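Local structure of beta-N-acetylglucosaminidase-like protein Glycoside hydrolase family 20 (Flavobacterium johnsoniae, 6YHH) at residues T46-R51 with T119-L124; G54-F59 with K129-P134. The protein probably releases N-acetylglucosamine from the non-reducing ends of chitobiose and related chitin fragments. All coordinates share one frame; numbering follows the deposited sequence.

Contact 1: T46-R51 with T119-L124; sequences TRFLRR and TLLQLL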
loop_
_atom_site.group_PDB
_atom_site.type_symbol
_atom_site.label_atom_id
_atom_site.label_comp_id
_atom_site.label_asym_id
_atom_site.label_seq_id
_atom_site.Cartn_x
_atom_site.Cartn_y
_atom_site.Cartn_z
ATOM N N THR A 46 -0.232 3.356 -22.226
ATOM C CA THR A 46 0.288 2.085 -21.678
ATOM C C THR A 46 -0.458 1.687 -20.407
ATOM O O THR A 46 -0.903 0.535 -20.264
ATOM C CB THR A 46 1.822 2.230 -21.397
ATOM O OG1 THR A 46 2.535 2.620 -22.623
ATOM C CG2 THR A 46 2.359 0.883 -20.908
ATOM N N ARG A 47 -0.636 2.664 -19.492
ATOM C CA ARG A 47 -1.367 2.355 -18.225
ATOM C C ARG A 47 -2.801 1.994 -18.502
ATOM O O ARG A 47 -3.313 1.127 -17.887
ATOM C CB ARG A 47 -1.258 3.542 -17.284
ATOM C CG ARG A 47 0.141 3.714 -16.743
ATOM C CD ARG A 47 0.312 4.832 -15.739
ATOM N NE ARG A 47 0.105 6.188 -16.248
ATOM C CZ ARG A 47 1.092 6.910 -16.775
ATOM N NH1 ARG A 47 2.338 6.411 -16.834
ATOM N NH2 ARG A 47 0.825 8.111 -17.218
ATOM N N PHE A 48 -3.445 2.646 -19.455
ATOM C CA PHE A 48 -4.797 2.300 -19.871
ATOM C C PHE A 48 -4.900 0.800 -20.241
ATOM O O PHE A 48 -5.764 0.055 -19.830
ATOM C CB PHE A 48 -5.297 3.226 -21.017
ATOM C CG PHE A 48 -6.454 2.644 -21.777
ATOM C CD1 PHE A 48 -7.775 2.755 -21.356
ATOM C CD2 PHE A 48 -6.218 1.920 -22.920
ATOM C CE1 PHE A 48 -8.823 2.212 -22.096
ATOM C CE2 PHE A 48 -7.259 1.318 -23.618
ATOM C CZ PHE A 48 -8.559 1.446 -23.236
ATOM N N LEU A 49 -3.972 0.394 -21.102
ATOM C CA LEU A 49 -3.945 -0.984 -21.604
ATOM C C LEU A 49 -3.694 -1.978 -20.468
ATOM O O LEU A 49 -4.379 -2.992 -20.363
ATOM C CB LEU A 49 -2.908 -1.090 -22.706
ATOM C CG LEU A 49 -2.908 -2.408 -23.472
ATOM C CD1 LEU A 49 -4.207 -2.499 -24.219
ATOM C CD2 LEU A 49 -1.755 -2.473 -24.466
ATOM N N ARG A 50 -2.732 -1.662 -19.603
ATOM C CA ARG A 50 -2.483 -2.466 -18.421
ATOM C C ARG A 50 -3.707 -2.580 -17.541
ATOM O O ARG A 50 -4.086 -3.680 -17.094
ATOM C CB ARG A 50 -1.302 -1.962 -17.605
ATOM C CG ARG A 50 0.069 -1.960 -18.286
ATOM C CD ARG A 50 0.567 -3.419 -18.461
ATOM N NE ARG A 50 0.049 -4.076 -19.630
ATOM C CZ ARG A 50 0.451 -3.878 -20.892
ATOM N NH1 ARG A 50 1.378 -2.935 -21.152
ATOM N NH2 ARG A 50 -0.093 -4.579 -21.852
ATOM N N ARG A 51 -4.388 -1.444 -17.308
ATOM C CA ARG A 51 -5.560 -1.477 -16.468
ATOM C C ARG A 51 -6.703 -2.291 -17.107
ATOM O O ARG A 51 -7.365 -3.110 -16.453
ATOM C CB ARG A 51 -6.034 -0.073 -16.137
ATOM C CG ARG A 51 -5.075 0.648 -15.226
ATOM C CD ARG A 51 -5.230 2.142 -15.238
ATOM N NE ARG A 51 -6.497 2.607 -14.773
ATOM C CZ ARG A 51 -6.992 3.825 -14.990
ATOM N NH1 ARG A 51 -6.368 4.654 -15.792
ATOM N NH2 ARG A 51 -8.153 4.185 -14.430
ATOM N N THR A 119 -12.875 7.670 -19.460
ATOM C CA THR A 119 -14.262 7.428 -19.818
ATOM C C THR A 119 -14.422 6.064 -20.443
ATOM O O THR A 119 -15.422 5.347 -20.167
ATOM C CB THR A 119 -14.790 8.531 -20.763
ATOM O OG1 THR A 119 -14.533 9.779 -20.176
ATOM C CG2 THR A 119 -16.258 8.378 -21.014
ATOM N N LEU A 120 -13.533 5.739 -21.391
ATOM C CA LEU A 120 -13.535 4.407 -22.035
ATOM C C LEU A 120 -13.497 3.261 -21.015
ATOM O O LEU A 120 -14.266 2.297 -21.113
ATOM C CB LEU A 120 -12.437 4.302 -23.122
ATOM C CG LEU A 120 -12.503 3.036 -23.952
ATOM C CD1 LEU A 120 -13.836 2.676 -24.538
ATOM C CD2 LEU A 120 -11.400 3.087 -24.976
ATOM N N LEU A 121 -12.615 3.328 -20.026
ATOM C CA LEU A 121 -12.618 2.291 -18.976
ATOM C C LEU A 121 -13.945 2.182 -18.290
ATOM O O LEU A 121 -14.398 1.072 -17.965
ATOM C CB LEU A 121 -11.515 2.601 -17.980
ATOM C CG LEU A 121 -10.105 2.345 -18.502
ATOM C CD1 LEU A 121 -9.073 2.924 -17.549
ATOM C CD2 LEU A 121 -9.883 0.845 -18.753
ATOM N N GLN A 122 -14.592 3.341 -18.059
ATOM C CA GLN A 122 -15.900 3.306 -17.386
ATOM C C GLN A 122 -16.989 2.788 -18.232
ATOM O O GLN A 122 -17.989 2.271 -17.682
ATOM C CB GLN A 122 -16.243 4.692 -16.878
ATOM C CG GLN A 122 -15.334 5.181 -15.744
ATOM C CD GLN A 122 -15.739 6.570 -15.241
ATOM O OE1 GLN A 122 -16.435 7.320 -15.933
ATOM N NE2 GLN A 122 -15.251 6.938 -14.042
ATOM N N LEU A 123 -16.776 2.796 -19.549
ATOM C CA LEU A 123 -17.785 2.257 -20.441
ATOM C C LEU A 123 -17.778 0.759 -20.570
ATOM O O LEU A 123 -18.730 0.148 -21.102
ATOM C CB LEU A 123 -17.609 2.830 -21.865
ATOM C CG LEU A 123 -18.269 4.069 -22.387
ATOM C CD1 LEU A 123 -17.949 4.124 -23.914
ATOM C CD2 LEU A 123 -19.804 4.090 -22.146
ATOM N N LEU A 124 -16.708 0.126 -20.093
ATOM C CA LEU A 124 -16.581 -1.374 -20.127
ATOM C C LEU A 124 -17.716 -2.065 -19.522
ATOM O O LEU A 124 -18.130 -1.739 -18.366
ATOM C CB LEU A 124 -15.281 -1.798 -19.453
ATOM C CG LEU A 124 -14.935 -3.310 -19.613
ATOM C CD1 LEU A 124 -14.644 -3.671 -21.038
ATOM C CD2 LEU A 124 -13.812 -3.582 -18.602
#
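The guanidinium of Arg-51, which meets Leu-121 across this contact, is gripped from two directions by acids: NE forms a salt bridge with Glu-500 and NH2 another with Glu-118, one turn before the leucine. With its donors engaged at the rim, the flat group offers a face to apolar packing. Leu-121 CD1 sits over the centre of that face, 3.4 Å from Arg-51 CZ, and the two side chains meet at about a right angle. Arg-51 reaches this position through a bend in its chain at chi3 (63°). Leu-121 also serves a second neighbour: its CG lies 3.7 Å from Phe-48 CD1, and its CD2 is 3.8 Å from Phe-48 CE1. The helices concerned, 40-56 and 110-123, run side by side in the alpha/beta domain that precedes the catalytic barrel in family 20 enzymes; the short segments run nearly parallel, 12° apart in direction, with axes 11.1 Å apart, a spacing bridged by long side chains. Trimming Leu-121 to an alanine removes CG and both methyls and would probably open a gap between the helices, leaving the Arg-51 face and the Phe-48 ring without this apolar neighbour. Leu-120 also touches Phe-133 and Leu-96 of the sheet. Phe-48, its CG anti to the backbone N (chi1 161°), extends across the interhelical space until its CZ comes within 3.7 Å of Leu-120 CD2.

Contact 2: G54-F59 with K129-P134; sequences GRTGIF and KKFYFP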
loop_
_atom_site.group_PDB
_atom_site.type_symbol
_atom_site.label_atom_id
_atom_site.label_comp_id
_atom_site.label_asym_id
_atom_site.label_seq_id
_atom_site.Cartn_x
_atom_site.Cartn_y
_atom_site.Cartn_z
ATOM N N GLY A 54 -5.964 -5.887 -16.768
ATOM C CA GLY A 54 -6.193 -6.369 -15.410
ATOM C C GLY A 54 -7.668 -6.684 -15.117
ATOM O O GLY A 54 -7.999 -7.546 -14.327
ATOM N N ARG A 55 -8.563 -5.939 -15.754
ATOM C CA ARG A 55 -9.972 -6.167 -15.551
ATOM C C ARG A 55 -10.568 -7.302 -16.353
ATOM O O ARG A 55 -11.659 -7.805 -16.011
ATOM C CB ARG A 55 -10.752 -4.897 -15.927
ATOM C CG ARG A 55 -10.413 -3.647 -15.188
ATOM C CD ARG A 55 -11.337 -2.519 -15.496
ATOM N NE ARG A 55 -10.863 -1.276 -14.937
ATOM C CZ ARG A 55 -11.491 -0.120 -15.000
ATOM N NH1 ARG A 55 -12.732 -0.089 -15.493
ATOM N NH2 ARG A 55 -10.951 0.950 -14.469
ATOM N N THR A 56 -9.886 -7.687 -17.426
ATOM C CA THR A 56 -10.429 -8.605 -18.424
ATOM C C THR A 56 -9.720 -9.917 -18.619
ATOM O O THR A 56 -10.347 -10.889 -19.153
ATOM C CB THR A 56 -10.514 -7.944 -19.803
ATOM O OG1 THR A 56 -9.237 -7.488 -20.277
ATOM C CG2 THR A 56 -11.476 -6.800 -19.763
ATOM N N GLY A 57 -8.411 -9.950 -18.287
ATOM C CA GLY A 57 -7.703 -11.230 -18.349
ATOM C C GLY A 57 -7.467 -11.690 -19.790
ATOM O O GLY A 57 -7.301 -12.925 -20.016
ATOM N N ILE A 58 -7.354 -10.759 -20.714
ATOM C CA ILE A 58 -7.228 -11.098 -22.134
ATOM C C ILE A 58 -5.813 -11.432 -22.531
ATOM O O ILE A 58 -5.635 -12.312 -23.374
ATOM C CB ILE A 58 -7.901 -10.030 -23.010
ATOM C CG1 ILE A 58 -9.409 -10.134 -22.776
ATOM C CG2 ILE A 58 -7.475 -10.240 -24.490
ATOM C CD1 ILE A 58 -10.253 -9.056 -23.402
ATOM N N PHE A 59 -4.832 -10.790 -21.912
ATOM C CA PHE A 59 -3.400 -10.865 -22.244
ATOM C C PHE A 59 -3.151 -10.212 -23.603
ATOM O O PHE A 59 -2.867 -10.888 -24.616
ATOM C CB PHE A 59 -2.865 -12.315 -22.180
ATOM C CG PHE A 59 -2.757 -12.889 -20.768
ATOM C CD1 PHE A 59 -3.854 -13.131 -19.966
ATOM C CD2 PHE A 59 -1.506 -13.188 -20.281
ATOM C CE1 PHE A 59 -3.713 -13.682 -18.688
ATOM C CE2 PHE A 59 -1.386 -13.718 -18.997
ATOM C CZ PHE A 59 -2.472 -13.906 -18.221
ATOM N N LYS A 129 -19.560 -13.993 -20.055
ATOM C CA LYS A 129 -18.391 -14.562 -20.764
ATOM C C LYS A 129 -17.519 -13.579 -21.455
ATOM O O LYS A 129 -16.322 -13.851 -21.592
ATOM C CB LYS A 129 -18.852 -15.651 -21.731
ATOM C CG LYS A 129 -19.276 -16.941 -21.024
ATOM C CD LYS A 129 -19.835 -17.981 -22.019
ATOM C CE LYS A 129 -20.447 -19.229 -21.340
ATOM N N LYS A 130 -18.062 -12.457 -21.945
ATOM C CA LYS A 130 -17.264 -11.516 -22.734
ATOM C C LYS A 130 -17.374 -10.122 -22.154
ATOM O O LYS A 130 -18.312 -9.777 -21.440
ATOM C CB LYS A 130 -17.864 -11.377 -24.177
ATOM N N PHE A 131 -16.410 -9.303 -22.569
ATOM C CA PHE A 131 -16.332 -7.896 -22.277
ATOM C C PHE A 131 -16.616 -7.107 -23.514
ATOM O O PHE A 131 -16.162 -7.478 -24.621
ATOM C CB PHE A 131 -14.892 -7.546 -21.741
ATOM C CG PHE A 131 -14.642 -8.153 -20.377
ATOM C CD1 PHE A 131 -15.034 -7.471 -19.270
ATOM C CD2 PHE A 131 -13.985 -9.399 -20.215
ATOM C CE1 PHE A 131 -14.883 -7.977 -17.957
ATOM C CE2 PHE A 131 -13.840 -9.938 -18.929
ATOM C CZ PHE A 131 -14.266 -9.229 -17.816
ATOM N N TYR A 132 -17.281 -5.972 -23.342
ATOM C CA TYR A 132 -17.623 -5.169 -24.487
ATOM C C TYR A 132 -17.798 -3.713 -24.159
ATOM O O TYR A 132 -17.914 -3.384 -22.995
ATOM C CB TYR A 132 -18.852 -5.743 -25.133
ATOM C CG TYR A 132 -20.041 -5.829 -24.355
ATOM C CD1 TYR A 132 -20.963 -4.778 -24.339
ATOM C CD2 TYR A 132 -20.354 -7.003 -23.605
ATOM C CE1 TYR A 132 -22.135 -4.840 -23.591
ATOM C CE2 TYR A 132 -21.537 -7.034 -22.821
ATOM C CZ TYR A 132 -22.435 -5.974 -22.859
ATOM O OH TYR A 132 -23.609 -5.958 -22.109
ATOM N N PHE A 133 -17.838 -2.851 -25.184
ATOM C CA PHE A 133 -18.152 -1.439 -25.026
ATOM C C PHE A 133 -19.364 -1.146 -25.892
ATOM O O PHE A 133 -19.455 -1.626 -27.004
ATOM C CB PHE A 133 -17.049 -0.538 -25.493
ATOM C CG PHE A 133 -15.710 -0.751 -24.824
ATOM C CD1 PHE A 133 -15.476 -0.272 -23.563
ATOM C CD2 PHE A 133 -14.649 -1.351 -25.500
ATOM C CE1 PHE A 133 -14.251 -0.414 -23.002
ATOM C CE2 PHE A 133 -13.392 -1.475 -24.920
ATOM C CZ PHE A 133 -13.214 -1.001 -23.665
ATOM N N PRO A 134 -20.363 -0.488 -25.331
ATOM C CA PRO A 134 -21.554 -0.177 -26.124
ATOM C C PRO A 134 -21.245 0.848 -27.213
ATOM O O PRO A 134 -20.488 1.794 -27.041
ATOM C CB PRO A 134 -22.536 0.330 -25.083
ATOM C CG PRO A 134 -21.660 0.928 -24.056
ATOM C CD PRO A 134 -20.489 0.017 -23.953
#
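In the non-catalytic alpha/beta domain of this family 20 enzyme, the C-terminal end of helix 40-56 packs against the beginning of strand 131-140, Thr-56 against Phe-131. Phe-131, on the strand, points its side chain at the helix end, and with its CG anti to the carbonyl carbon (chi1 -68°) the ring is brought in front of Thr-56. Thr-56 covers one face with a methyl. Its CG2 lies over the ring, 3.6 Å from the centroid and 16° off the ring normal, a CH-pi contact displaced towards the rim, so that the nearest ring atom is Phe-131 CG at 3.5 Å from Thr-56 CG2. The threonine divides its branches by chemistry: OG1 turns back to hydrogen-bond Leu-52 O in the preceding turn, while the methyl is left for the aromatic ring. Arg-55 sends its own side chain away from the strand, where NE forms a salt bridge with Glu-500. Leu-124 and Asn-126 also touch the Phe-131 side chain, as does Pro-611 of the second subunit. Gly-57, next after Thr-56, is the first residue to leave helical angles, with positive phi. The far part of the ring also meets backbone atoms: Phe-131 CE2 is 3.6 Å from Thr-56 O, and Phe-131 CZ approaches Arg-55 O obliquely at 3.5 Å.

How the contacts relate
Helix 40-56 takes part in both contacts, whose centres are about 10 Å apart: contact 1 uses its flank and contact 2 its C-terminal end. Their partners are also neighbours, since helix 110-123 and strand 131-140 follow one another closely in the chain and pack together, with Leu-120 O 3.3 Å from Phe-133 CE1. Arg-55 of contact 2 reaches back to contact 1, placing its NH1 3.2 Å from Leu-121 O. Glu-500, in neither contact, forms salt bridges with both arginines, through OE2 to Arg-51 and OE1 to Arg-55. Neither contact lies at the active site, where Glu-317 is the predicted proton donor; both belong to the accessory domain.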